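Local atomic coordinates of C-glycoside 3-oxidase (PDB entry 7DVE), a protein that oxidises the C3 hydroxyl of the sugar in C-glycosides such as isoorientin and mangiferin, using FAD and reducing oxygen to hydrogen peroxide. Residues M198-H203 and L210-S215; V202-D207 and L324-G329; R239-D244 and R260-A265. One frame throughout, in Å; residues are numbered along the deposited sequence.

Interaction 1: M198-H203 and L210-S215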
ATOM      1  N   MET A 198       1.446  -0.026 -17.333  1.00 47.82           N
ATOM      2  CA  MET A 198       1.131  -0.283 -15.944  1.00 47.82           C
ATOM      3  C   MET A 198      -0.301   0.174 -15.673  1.00 48.63           C
ATOM      4  O   MET A 198      -0.670   1.287 -16.051  1.00 48.82           O
ATOM      5  CB  MET A 198       2.087   0.433 -14.999  1.00 48.80           C
ATOM      6  CG  MET A 198       1.767   0.120 -13.542  1.00 43.87           C
ATOM      7  SD  MET A 198       2.178  -1.580 -13.120  1.00 56.44           S
ATOM      8  CE  MET A 198       3.970  -1.458 -12.955  1.00 49.34           C
ATOM      9  N   PRO A 199      -1.141  -0.641 -15.046  1.00 50.11           N
ATOM     10  CA  PRO A 199      -2.434  -0.113 -14.579  1.00 48.77           C
ATOM     11  C   PRO A 199      -2.210   0.781 -13.373  1.00 47.66           C
ATOM     12  O   PRO A 199      -1.522   0.394 -12.426  1.00 50.41           O
ATOM     13  CB  PRO A 199      -3.249  -1.367 -14.232  1.00 46.03           C
ATOM     14  CG  PRO A 199      -2.467  -2.544 -14.739  1.00 46.01           C
ATOM     15  CD  PRO A 199      -1.059  -2.112 -15.011  1.00 50.87           C
ATOM     16  N   LEU A 200      -2.757   2.002 -13.420  1.00 49.05           N
ATOM     17  CA  LEU A 200      -2.395   3.045 -12.461  1.00 47.51           C
ATOM     18  C   LEU A 200      -3.624   3.618 -11.775  1.00 49.63           C
ATOM     19  O   LEU A 200      -4.645   3.876 -12.419  1.00 52.68           O
ATOM     20  CB  LEU A 200      -1.620   4.200 -13.134  1.00 46.89           C
ATOM     21  CG  LEU A 200      -0.194   4.009 -13.651  1.00 48.42           C
ATOM     22  CD1 LEU A 200       0.248   5.236 -14.483  1.00 42.88           C
ATOM     23  CD2 LEU A 200       0.841   3.706 -12.479  1.00 44.29           C
ATOM     24  N   ALA A 201      -3.502   3.869 -10.476  1.00 48.93           N
ATOM     25  CA  ALA A 201      -4.577   4.487  -9.701  1.00 51.87           C
ATOM     26  C   ALA A 201      -4.404   5.988  -9.840  1.00 51.41           C
ATOM     27  O   ALA A 201      -3.758   6.641  -9.019  1.00 49.50           O
ATOM     28  CB  ALA A 201      -4.530   4.036  -8.247  1.00 49.73           C
ATOM     29  N   VAL A 202      -4.969   6.540 -10.914  1.00 51.41           N
ATOM     30  CA  VAL A 202      -4.715   7.920 -11.312  1.00 51.73           C
ATOM     31  C   VAL A 202      -5.999   8.472 -11.915  1.00 53.22           C
ATOM     32  O   VAL A 202      -6.821   7.718 -12.440  1.00 51.37           O
ATOM     33  CB  VAL A 202      -3.531   7.999 -12.313  1.00 48.98           C
ATOM     34  CG1 VAL A 202      -3.978   7.591 -13.726  1.00 50.64           C
ATOM     35  CG2 VAL A 202      -2.990   9.367 -12.361  1.00 50.34           C
ATOM     36  N   HIS A 203      -6.177   9.792 -11.830  1.00 51.33           N
ATOM     37  CA  HIS A 203      -7.311  10.454 -12.466  1.00 53.42           C
ATOM     38  C   HIS A 203      -6.911  11.867 -12.857  1.00 56.23           C
ATOM     39  O   HIS A 203      -5.880  12.393 -12.427  1.00 56.25           O
ATOM     40  CB  HIS A 203      -8.547  10.500 -11.552  1.00 52.76           C
ATOM     41  CG  HIS A 203      -8.350  11.342 -10.328  1.00 53.94           C
ATOM     42  ND1 HIS A 203      -7.791  10.850  -9.166  1.00 52.88           N
ATOM     43  CD2 HIS A 203      -8.597  12.653 -10.097  1.00 54.14           C
ATOM     44  CE1 HIS A 203      -7.726  11.815  -8.266  1.00 52.52           C
ATOM     45  NE2 HIS A 203      -8.198  12.924  -8.809  1.00 55.06           N
ATOM     46  N   LEU A 210      -3.414  15.403 -14.509  1.00 60.27           N
ATOM     47  CA  LEU A 210      -3.301  14.038 -14.003  1.00 57.56           C
ATOM     48  C   LEU A 210      -2.693  14.012 -12.597  1.00 58.08           C
ATOM     49  O   LEU A 210      -1.741  14.745 -12.328  1.00 55.95           O
ATOM     50  CB  LEU A 210      -2.402  13.254 -14.947  1.00 54.43           C
ATOM     51  CG  LEU A 210      -2.601  11.769 -15.164  1.00 59.39           C
ATOM     52  CD1 LEU A 210      -4.031  11.478 -15.567  1.00 56.23           C
ATOM     53  CD2 LEU A 210      -1.618  11.285 -16.229  1.00 58.76           C
ATOM     54  N   VAL A 211      -3.205  13.128 -11.726  1.00 55.11           N
ATOM     55  CA  VAL A 211      -2.749  13.031 -10.336  1.00 54.70           C
ATOM     56  C   VAL A 211      -3.149  11.676  -9.740  1.00 51.59           C
ATOM     57  O   VAL A 211      -4.154  11.081 -10.126  1.00 50.97           O
ATOM     58  CB  VAL A 211      -3.304  14.204  -9.490  1.00 56.04           C
ATOM     59  CG1 VAL A 211      -4.809  14.039  -9.259  1.00 54.99           C
ATOM     60  CG2 VAL A 211      -2.545  14.295  -8.157  1.00 54.72           C
ATOM     61  N   TRP A 212      -2.349  11.190  -8.785  1.00 53.75           N
ATOM     62  CA  TRP A 212      -2.589   9.886  -8.152  1.00 52.38           C
ATOM     63  C   TRP A 212      -3.894   9.874  -7.351  1.00 51.43           C
ATOM     64  O   TRP A 212      -4.292  10.873  -6.741  1.00 48.42           O
ATOM     65  CB  TRP A 212      -1.422   9.506  -7.218  1.00 47.18           C
ATOM     66  CG  TRP A 212      -0.075   9.556  -7.879  1.00 48.55           C
ATOM     67  CD1 TRP A 212       0.980  10.356  -7.533  1.00 50.48           C
ATOM     68  CD2 TRP A 212       0.364   8.793  -9.016  1.00 49.65           C
ATOM     69  NE1 TRP A 212       2.038  10.155  -8.391  1.00 48.07           N
ATOM     70  CE2 TRP A 212       1.692   9.193  -9.303  1.00 48.67           C
ATOM     71  CE3 TRP A 212      -0.236   7.817  -9.824  1.00 49.32           C
ATOM     72  CZ2 TRP A 212       2.434   8.638 -10.346  1.00 48.80           C
ATOM     73  CZ3 TRP A 212       0.501   7.270 -10.865  1.00 49.18           C
ATOM     74  CH2 TRP A 212       1.824   7.685 -11.119  1.00 48.27           C
ATOM     75  N   SER A 213      -4.537   8.709  -7.337  1.00 51.16           N
ATOM     76  CA  SER A 213      -5.819   8.472  -6.680  1.00 51.67           C
ATOM     77  C   SER A 213      -5.604   7.713  -5.374  1.00 52.60           C
ATOM     78  O   SER A 213      -4.815   6.770  -5.323  1.00 54.99           O
ATOM     79  CB  SER A 213      -6.742   7.653  -7.591  1.00 50.52           C
ATOM     80  OG  SER A 213      -7.100   8.377  -8.754  1.00 54.22           O
ATOM     81  N   GLY A 214      -6.317   8.112  -4.324  1.00 53.66           N
ATOM     82  CA  GLY A 214      -6.145   7.492  -3.022  1.00 53.55           C
ATOM     83  C   GLY A 214      -7.429   7.247  -2.257  1.00 54.76           C
ATOM     84  O   GLY A 214      -8.450   6.896  -2.852  1.00 55.90           O
ATOM     85  N   SER A 215      -7.397   7.410  -0.929  1.00 54.20           N
ATOM     86  CA  SER A 215      -8.617   7.230  -0.145  1.00 55.03           C
ATOM     87  C   SER A 215      -9.700   8.234  -0.516  1.00 58.30           C
ATOM     88  O   SER A 215     -10.874   7.968  -0.250  1.00 60.40           O
ATOM     89  CB  SER A 215      -8.309   7.335   1.342  1.00 54.67           C
ATOM     90  OG  SER A 215      -7.394   6.331   1.695  1.00 53.50           O
TER
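Val-202 and Trp-212 pair as non-hydrogen-bonded antiparallel neighbours, their CA atoms 4.3 Å apart and their side chains diverging. The tight part of the contact is buried and mostly apolar. Val-202 CG2 meets Leu-210 CG at 3.7 Å, presses on Val-211 O at 3.0 Å and approaches the Trp-212 ring obliquely, as does Leu-200, whose CD2 lies 3.9 Å from Trp-212 CZ3. Ala-201 O sits at the edge of the same ring, near its plane. The strands themselves are joined at the neighbouring hydrogen-bonded pair, where His-203 N gives to Val-211 O and Val-211 N to His-203 O. These residues belong to a beta hairpin of strands 196-204 and 210-212, whose local axes run 132° apart. Ala-201 centres an inverse gamma turn, and its O accepts Ser-213 N at 2.8 Å from 42° above the carbonyl plane. Toward solvent the contact narrows to one partly exposed residue, His-203. A chi1 of 65° sets its CG between the backbone N and carbonyl carbon, which lays the imidazole alongside Val-211. Val-211 CG1 covers one face in a CH-pi contact, offset toward the rim, with His-203 NE2 nearest at 3.6 Å. At the ring edge, His-203 ND1 shares a short, nearly straight hydrogen bond of 2.6 Å with Ser-213 OG.

Interaction 2: V202-D207 and L324-G329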
ATOM      1  N   VAL A 202      -4.969   6.540 -10.914  1.00 51.41           N
ATOM      2  CA  VAL A 202      -4.715   7.920 -11.312  1.00 51.73           C
ATOM      3  C   VAL A 202      -5.999   8.472 -11.915  1.00 53.22           C
ATOM      4  O   VAL A 202      -6.821   7.718 -12.440  1.00 51.37           O
ATOM      5  CB  VAL A 202      -3.531   7.999 -12.313  1.00 48.98           C
ATOM      6  CG1 VAL A 202      -3.978   7.591 -13.726  1.00 50.64           C
ATOM      7  CG2 VAL A 202      -2.990   9.367 -12.361  1.00 50.34           C
ATOM      8  N   HIS A 203      -6.177   9.792 -11.830  1.00 51.33           N
ATOM      9  CA  HIS A 203      -7.311  10.454 -12.466  1.00 53.42           C
ATOM     10  C   HIS A 203      -6.911  11.867 -12.857  1.00 56.23           C
ATOM     11  O   HIS A 203      -5.880  12.393 -12.427  1.00 56.25           O
ATOM     12  CB  HIS A 203      -8.547  10.500 -11.552  1.00 52.76           C
ATOM     13  CG  HIS A 203      -8.350  11.342 -10.328  1.00 53.94           C
ATOM     14  ND1 HIS A 203      -7.791  10.850  -9.166  1.00 52.88           N
ATOM     15  CD2 HIS A 203      -8.597  12.653 -10.097  1.00 54.14           C
ATOM     16  CE1 HIS A 203      -7.726  11.815  -8.266  1.00 52.52           C
ATOM     17  NE2 HIS A 203      -8.198  12.924  -8.809  1.00 55.06           N
ATOM     18  N   ARG A 204      -7.753  12.490 -13.668  1.00 54.56           N
ATOM     19  CA  ARG A 204      -7.565  13.875 -14.056  1.00 59.52           C
ATOM     20  C   ARG A 204      -8.388  14.783 -13.159  1.00 62.16           C
ATOM     21  O   ARG A 204      -9.553  14.501 -12.863  1.00 61.94           O
ATOM     22  CB  ARG A 204      -7.966  14.095 -15.514  1.00 59.03           C
ATOM     23  CG  ARG A 204      -7.144  13.268 -16.472  1.00 59.86           C
ATOM     24  CD  ARG A 204      -6.799  14.012 -17.741  1.00 62.04           C
ATOM     25  NE  ARG A 204      -5.826  13.236 -18.498  1.00 63.15           N
ATOM     26  CZ  ARG A 204      -4.611  13.655 -18.816  1.00 61.61           C
ATOM     27  NH1 ARG A 204      -4.198  14.877 -18.519  1.00 59.30           N
ATOM     28  NH2 ARG A 204      -3.794  12.830 -19.457  1.00 60.65           N
ATOM     29  N   ARG A 205      -7.777  15.875 -12.728  1.00 59.64           N
ATOM     30  CA  ARG A 205      -8.538  16.875 -12.018  1.00 62.40           C
ATOM     31  C   ARG A 205      -9.448  17.597 -13.005  1.00 64.12           C
ATOM     32  O   ARG A 205      -9.104  17.774 -14.179  1.00 64.45           O
ATOM     33  CB  ARG A 205      -7.586  17.837 -11.315  1.00 66.32           C
ATOM     34  CG  ARG A 205      -6.701  17.138 -10.251  1.00 65.12           C
ATOM     35  CD  ARG A 205      -5.424  17.938  -9.977  1.00 67.73           C
ATOM     36  NE  ARG A 205      -5.740  19.342  -9.742  1.00 71.21           N
ATOM     37  CZ  ARG A 205      -6.280  19.800  -8.622  1.00 69.31           C
ATOM     38  NH1 ARG A 205      -6.486  19.008  -7.583  1.00 65.89           N
ATOM     39  NH2 ARG A 205      -6.626  21.084  -8.549  1.00 71.77           N
ATOM     40  N   ASP A 206     -10.632  17.996 -12.527  1.00 65.82           N
ATOM     41  CA  ASP A 206     -11.562  18.729 -13.389  1.00 65.09           C
ATOM     42  C   ASP A 206     -10.879  19.867 -14.123  1.00 65.00           C
ATOM     43  O   ASP A 206     -11.274  20.197 -15.245  1.00 66.70           O
ATOM     44  CB  ASP A 206     -12.748  19.292 -12.594  1.00 66.10           C
ATOM     45  CG  ASP A 206     -13.584  18.217 -11.963  1.00 67.43           C
ATOM     46  OD1 ASP A 206     -13.381  17.015 -12.262  1.00 68.32           O
ATOM     47  OD2 ASP A 206     -14.429  18.572 -11.121  1.00 72.25           O
ATOM     48  N   ASP A 207      -9.848  20.473 -13.524  1.00 68.62           N
ATOM     49  CA  ASP A 207      -9.132  21.561 -14.184  1.00 70.30           C
ATOM     50  C   ASP A 207      -8.017  21.070 -15.103  1.00 67.95           C
ATOM     51  O   ASP A 207      -7.337  21.902 -15.719  1.00 69.84           O
ATOM     52  CB  ASP A 207      -8.552  22.527 -13.149  1.00 71.45           C
ATOM     53  CG  ASP A 207      -7.740  21.812 -12.088  1.00 73.87           C
ATOM     54  OD1 ASP A 207      -8.336  21.050 -11.277  1.00 75.24           O
ATOM     55  OD2 ASP A 207      -6.495  21.975 -12.093  1.00 75.70           O
ATOM     56  N   LEU A 324       1.020  15.494 -12.387  1.00 58.55           N
ATOM     57  CA  LEU A 324       2.167  14.844 -12.987  1.00 56.85           C
ATOM     58  C   LEU A 324       2.441  15.412 -14.367  1.00 58.62           C
ATOM     59  O   LEU A 324       1.572  15.989 -15.021  1.00 59.77           O
ATOM     60  CB  LEU A 324       1.957  13.333 -13.103  1.00 56.23           C
ATOM     61  CG  LEU A 324       1.337  12.575 -11.935  1.00 53.53           C
ATOM     62  CD1 LEU A 324       0.887  11.150 -12.364  1.00 51.69           C
ATOM     63  CD2 LEU A 324       2.322  12.534 -10.819  1.00 52.22           C
ATOM     64  N   SER A 325       3.680  15.239 -14.795  1.00 55.44           N
ATOM     65  CA  SER A 325       4.027  15.475 -16.176  1.00 55.07           C
ATOM     66  C   SER A 325       3.636  14.259 -17.007  1.00 54.27           C
ATOM     67  O   SER A 325       3.310  13.186 -16.484  1.00 51.80           O
ATOM     68  CB  SER A 325       5.515  15.718 -16.301  1.00 54.40           C
ATOM     69  OG  SER A 325       6.155  14.501 -15.932  1.00 56.39           O
ATOM     70  N   GLU A 326       3.702  14.417 -18.325  1.00 53.08           N
ATOM     71  CA  GLU A 326       3.275  13.367 -19.238  1.00 52.83           C
ATOM     72  C   GLU A 326       4.438  13.124 -20.170  1.00 52.32           C
ATOM     73  O   GLU A 326       4.509  13.722 -21.244  1.00 56.58           O
ATOM     74  CB  GLU A 326       1.976  13.765 -19.961  1.00 51.94           C
ATOM     75  CG  GLU A 326       0.846  13.931 -18.904  1.00 55.22           C
ATOM     76  CD  GLU A 326      -0.531  14.166 -19.465  1.00 57.16           C
ATOM     77  OE1 GLU A 326      -0.804  13.752 -20.608  1.00 58.08           O
ATOM     78  OE2 GLU A 326      -1.346  14.772 -18.742  1.00 60.74           O
ATOM     79  N   TYR A 327       5.361  12.272 -19.736  1.00 53.21           N
ATOM     80  CA  TYR A 327       6.486  11.887 -20.575  1.00 53.58           C
ATOM     81  C   TYR A 327       6.289  10.437 -20.993  1.00 51.98           C
ATOM     82  O   TYR A 327       5.383  10.162 -21.781  1.00 54.60           O
ATOM     83  CB  TYR A 327       7.830  12.127 -19.859  1.00 51.66           C
ATOM     84  CG  TYR A 327       8.058  13.600 -19.529  1.00 53.62           C
ATOM     85  CD1 TYR A 327       7.920  14.588 -20.502  1.00 53.95           C
ATOM     86  CD2 TYR A 327       8.397  14.004 -18.247  1.00 54.70           C
ATOM     87  CE1 TYR A 327       8.109  15.923 -20.200  1.00 54.25           C
ATOM     88  CE2 TYR A 327       8.591  15.342 -17.942  1.00 53.40           C
ATOM     89  CZ  TYR A 327       8.446  16.287 -18.910  1.00 55.80           C
ATOM     90  OH  TYR A 327       8.627  17.608 -18.586  1.00 58.90           O
ATOM     91  N   THR A 328       7.099   9.508 -20.491  1.00 49.81           N
ATOM     92  CA  THR A 328       7.019   8.124 -20.943  1.00 49.63           C
ATOM     93  C   THR A 328       6.001   7.295 -20.173  1.00 48.44           C
ATOM     94  O   THR A 328       5.689   6.183 -20.605  1.00 47.32           O
ATOM     95  CB  THR A 328       8.391   7.413 -20.848  1.00 48.51           C
ATOM     96  OG1 THR A 328       8.887   7.483 -19.510  1.00 45.41           O
ATOM     97  CG2 THR A 328       9.407   8.007 -21.813  1.00 49.80           C
ATOM     98  N   GLY A 329       5.478   7.788 -19.054  1.00 47.85           N
ATOM     99  CA  GLY A 329       4.508   7.006 -18.309  1.00 46.34           C
ATOM    100  C   GLY A 329       5.153   5.948 -17.425  1.00 48.39           C
ATOM    101  O   GLY A 329       6.266   6.114 -16.902  1.00 45.82           O
TER
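Arg-204 and Glu-326 form a salt bridge between the end of strand 196-204 and the loop that leads from strand 300-307 to strand 330-333. All three strands belong to the large antiparallel sheet, consistent with the substrate-binding part of a GMC oxidoreductase, so the bridge joins sequence-distant pieces of one sheet at its partly exposed margin. The two side chains approach from opposite directions. In Arg-204, CG lies anti to the carbonyl carbon, and a bend at chi2 (-141°) carries the guanidinium across to the loop. Glu-326 also has CG anti to its carbonyl carbon, but its chain then runs straight on (chi2 -173°), bringing the carboxylate to the edge of the guanidinium. The planes of the two groups are 58° apart, so this is not a flat, symmetric pairing. Arg-204 NH1 meets Glu-326 OE2 on the syn side at 2.9 Å, while Arg-204 NH2 adds only weak bonds, to Glu-326 OE2 at 3.2 Å and to Glu-326 OE1 at 3.3 Å. A further weak bond from Arg-204 NH2 goes to Ala-167 O. Because Arg-204 also touches a crystal neighbour, its conformation may owe something to the lattice. Beside the ion pair the two buried side chains Val-202 and Leu-324 meet only at long range. Both point toward the opposing segment; with Val-202 CG2 anti to the backbone N and Leu-324 CG anti to the carbonyl carbon, one methyl from each meets, Val-202 CG2 standing 4.3 Å from Leu-324 CD1.

Interaction 3: R239-D244 and R260-A265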
ATOM      1  N   ARG A 239      -7.083   0.365  21.759  1.00 78.12           N
ATOM      2  CA  ARG A 239      -7.546  -0.956  22.154  1.00 76.85           C
ATOM      3  C   ARG A 239      -8.782  -1.344  21.350  1.00 75.67           C
ATOM      4  O   ARG A 239      -9.663  -0.514  21.110  1.00 75.48           O
ATOM      5  CB  ARG A 239      -7.866  -0.987  23.650  1.00 77.10           C
ATOM      6  CG  ARG A 239      -7.714  -2.341  24.293  1.00 82.36           C
ATOM      7  CD  ARG A 239      -8.173  -2.332  25.767  1.00 89.46           C
ATOM      8  NE  ARG A 239      -7.904  -1.056  26.425  1.00 95.11           N
ATOM      9  CZ  ARG A 239      -8.596  -0.573  27.451  1.00 98.76           C
ATOM     10  NH1 ARG A 239      -9.617  -1.237  27.973  1.00 97.79           N
ATOM     11  NH2 ARG A 239      -8.243   0.599  27.978  1.00100.14           N
ATOM     12  N   VAL A 240      -8.839  -2.609  20.950  1.00 76.46           N
ATOM     13  CA  VAL A 240     -10.077  -3.227  20.494  1.00 77.16           C
ATOM     14  C   VAL A 240     -10.783  -3.812  21.712  1.00 81.02           C
ATOM     15  O   VAL A 240     -10.255  -4.714  22.372  1.00 79.99           O
ATOM     16  CB  VAL A 240      -9.813  -4.314  19.445  1.00 76.87           C
ATOM     17  CG1 VAL A 240     -11.130  -5.000  19.058  1.00 75.10           C
ATOM     18  CG2 VAL A 240      -9.109  -3.721  18.217  1.00 72.92           C
ATOM     19  N   LEU A 241     -11.969  -3.286  22.018  1.00 80.73           N
ATOM     20  CA  LEU A 241     -12.762  -3.807  23.124  1.00 81.51           C
ATOM     21  C   LEU A 241     -13.373  -5.137  22.720  1.00 83.90           C
ATOM     22  O   LEU A 241     -14.144  -5.208  21.753  1.00 83.33           O
ATOM     23  CB  LEU A 241     -13.858  -2.817  23.512  1.00 81.46           C
ATOM     24  CG  LEU A 241     -13.405  -1.501  24.149  1.00 83.14           C
ATOM     25  CD1 LEU A 241     -14.549  -0.499  24.197  1.00 83.02           C
ATOM     26  CD2 LEU A 241     -12.847  -1.756  25.543  1.00 80.42           C
ATOM     27  N   VAL A 242     -13.020  -6.186  23.455  1.00 84.98           N
ATOM     28  CA  VAL A 242     -13.590  -7.516  23.288  1.00 89.29           C
ATOM     29  C   VAL A 242     -14.484  -7.816  24.486  1.00 93.69           C
ATOM     30  O   VAL A 242     -14.151  -7.470  25.626  1.00 93.22           O
ATOM     31  CB  VAL A 242     -12.476  -8.569  23.123  1.00 91.28           C
ATOM     32  CG1 VAL A 242     -11.383  -8.333  24.151  1.00 91.28           C
ATOM     33  CG2 VAL A 242     -13.042  -9.987  23.268  1.00 92.71           C
ATOM     34  N   GLU A 243     -15.631  -8.442  24.225  1.00 95.98           N
ATOM     35  CA  GLU A 243     -16.623  -8.712  25.257  1.00101.71           C
ATOM     36  C   GLU A 243     -17.456  -9.922  24.857  1.00104.52           C
ATOM     37  O   GLU A 243     -17.906 -10.016  23.713  1.00102.96           O
ATOM     38  CB  GLU A 243     -17.503  -7.476  25.484  1.00103.37           C
ATOM     39  CG  GLU A 243     -18.959  -7.762  25.827  1.00108.64           C
ATOM     40  CD  GLU A 243     -19.863  -6.574  25.498  1.00112.93           C
ATOM     41  OE1 GLU A 243     -19.851  -5.589  26.271  1.00114.45           O
ATOM     42  OE2 GLU A 243     -20.548  -6.610  24.442  1.00109.87           O
ATOM     43  N   ASP A 244     -17.641 -10.851  25.794  1.00111.92           N
ATOM     44  CA  ASP A 244     -18.405 -12.081  25.559  1.00115.48           C
ATOM     45  C   ASP A 244     -17.963 -12.776  24.270  1.00112.21           C
ATOM     46  O   ASP A 244     -18.780 -13.190  23.443  1.00112.26           O
ATOM     47  CB  ASP A 244     -19.914 -11.804  25.546  1.00116.86           C
ATOM     48  CG  ASP A 244     -20.453 -11.400  26.916  1.00118.04           C
ATOM     49  OD1 ASP A 244     -20.215 -12.135  27.901  1.00118.46           O
ATOM     50  OD2 ASP A 244     -21.123 -10.348  27.004  1.00120.00           O
ATOM     51  N   ARG A 260      -9.832   9.888  26.504  1.00103.23           N
ATOM     52  CA  ARG A 260     -10.228   8.603  25.953  1.00 94.76           C
ATOM     53  C   ARG A 260     -11.735   8.431  26.073  1.00 94.55           C
ATOM     54  O   ARG A 260     -12.383   8.995  26.961  1.00 95.11           O
ATOM     55  CB  ARG A 260      -9.498   7.446  26.649  1.00 95.73           C
ATOM     56  CG  ARG A 260      -7.975   7.537  26.540  1.00 98.08           C
ATOM     57  CD  ARG A 260      -7.234   6.322  27.100  1.00 98.01           C
ATOM     58  NE  ARG A 260      -8.058   5.479  27.956  1.00104.36           N
ATOM     59  CZ  ARG A 260      -8.014   4.151  27.973  1.00104.16           C
ATOM     60  NH1 ARG A 260      -7.230   3.475  27.144  1.00101.31           N
ATOM     61  NH2 ARG A 260      -8.769   3.487  28.850  1.00101.76           N
ATOM     62  N   ARG A 261     -12.288   7.666  25.144  1.00 90.46           N
ATOM     63  CA  ARG A 261     -13.699   7.333  25.179  1.00 88.28           C
ATOM     64  C   ARG A 261     -13.862   5.989  24.495  1.00 84.99           C
ATOM     65  O   ARG A 261     -13.124   5.676  23.557  1.00 83.39           O
ATOM     66  CB  ARG A 261     -14.553   8.407  24.497  1.00 89.91           C
ATOM     67  N   ASP A 262     -14.796   5.185  24.992  1.00 83.30           N
ATOM     68  CA  ASP A 262     -15.145   3.926  24.353  1.00 82.49           C
ATOM     69  C   ASP A 262     -16.203   4.172  23.289  1.00 82.99           C
ATOM     70  O   ASP A 262     -17.146   4.940  23.502  1.00 81.43           O
ATOM     71  CB  ASP A 262     -15.684   2.921  25.372  1.00 84.19           C
ATOM     72  CG  ASP A 262     -14.703   2.625  26.488  1.00 83.20           C
ATOM     73  OD1 ASP A 262     -13.476   2.715  26.273  1.00 83.89           O
ATOM     74  OD2 ASP A 262     -15.177   2.318  27.598  1.00 85.43           O
ATOM     75  N   VAL A 263     -16.034   3.530  22.137  1.00 82.35           N
ATOM     76  CA  VAL A 263     -17.053   3.469  21.100  1.00 82.55           C
ATOM     77  C   VAL A 263     -17.449   2.007  20.949  1.00 82.64           C
ATOM     78  O   VAL A 263     -16.617   1.175  20.559  1.00 81.41           O
ATOM     79  CB  VAL A 263     -16.549   4.044  19.762  1.00 80.20           C
ATOM     80  CG1 VAL A 263     -17.635   3.980  18.715  1.00 80.38           C
ATOM     81  CG2 VAL A 263     -16.067   5.473  19.942  1.00 80.48           C
ATOM     82  N   ARG A 264     -18.707   1.693  21.258  1.00 80.62           N
ATOM     83  CA  ARG A 264     -19.220   0.344  21.054  1.00 81.70           C
ATOM     84  C   ARG A 264     -19.461   0.061  19.572  1.00 83.22           C
ATOM     85  O   ARG A 264     -19.784   0.959  18.784  1.00 82.21           O
ATOM     86  CB  ARG A 264     -20.521   0.144  21.822  1.00 85.73           C
ATOM     87  CG  ARG A 264     -20.790  -1.301  22.217  1.00 88.47           C
ATOM     88  CD  ARG A 264     -21.679  -1.443  23.459  1.00 91.88           C
ATOM     89  NE  ARG A 264     -22.626  -0.347  23.673  1.00 95.64           N
ATOM     90  CZ  ARG A 264     -22.372   0.750  24.381  1.00 97.16           C
ATOM     91  NH1 ARG A 264     -21.172   0.978  24.895  1.00 99.46           N
ATOM     92  NH2 ARG A 264     -23.343   1.643  24.571  1.00 95.84           N
ATOM     93  N   ALA A 265     -19.324  -1.210  19.196  1.00 82.04           N
ATOM     94  CA  ALA A 265     -19.475  -1.598  17.801  1.00 80.61           C
ATOM     95  C   ALA A 265     -19.603  -3.113  17.702  1.00 81.51           C
ATOM     96  O   ALA A 265     -18.850  -3.845  18.354  1.00 80.99           O
ATOM     97  CB  ALA A 265     -18.281  -1.115  16.962  1.00 78.13           C
TER
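Arg-239 and Arg-260 provide the charged part of this surface contact, and Leu-241 with Asp-262 most of the rest. The two arginine side chains cross at about a right angle, each bent at chi3, and their guanidinium planes are 30° apart. Arg-239 NH2 lies in the plane of the Arg-260 group at its edge, 3.1 Å from Arg-260 NH2 and 3.2 Å from Arg-260 NH1. All of these are donors, so the approach is no bond; such closeness of like charges would be unfavourable, and the exact placing of the two groups is doubtful. The nearest opposite charge across the contact is distant, with Arg-239 NH1 5.8 Å from Asp-262 OD1. The apolar contact is made chiefly by one methyl: Leu-241 CD1 reaches Asp-262 CB at 3.8 Å, the two side chains again crossing almost perpendicularly. The backbones stay apart, Leu-241 CA being 8.0 Å from Arg-264 CA, because strand 246-254 runs between them. That strand bonds through its backbone to both, and both arginines rest on its Val-251. The arrangement is a three-stranded antiparallel beta meander, lying in the sequence between strands 229-232 and 267-270 of the parallel sheet, as in the FAD-binding Rossmann-type domains of glutathione reductase-like flavoproteins.

Overall arrangement
Interactions 1 and 2 form one continuous cluster, their centres about 9 Å apart. They share Val-202 and His-203 on strand 196-204, and a probable hydrogen bond of 2.9 Å from Leu-324 N to Leu-210 O ties the loop of interaction 2 to the hairpin of interaction 1. Interaction 1 lies nearer the cofactor: the Leu-200 side chain is about 6 Å from FAD, whereas that of the shared Val-202, through which interaction 2 comes toward the cofactor, is about 10 Å away. Interaction 3 stands apart, its centre about 35 Å from that of interaction 1 and about 43 Å from that of interaction 2, yet the side chain of Arg-239 is about 10 Å from FAD, two residues after the FAD-binding Val-237.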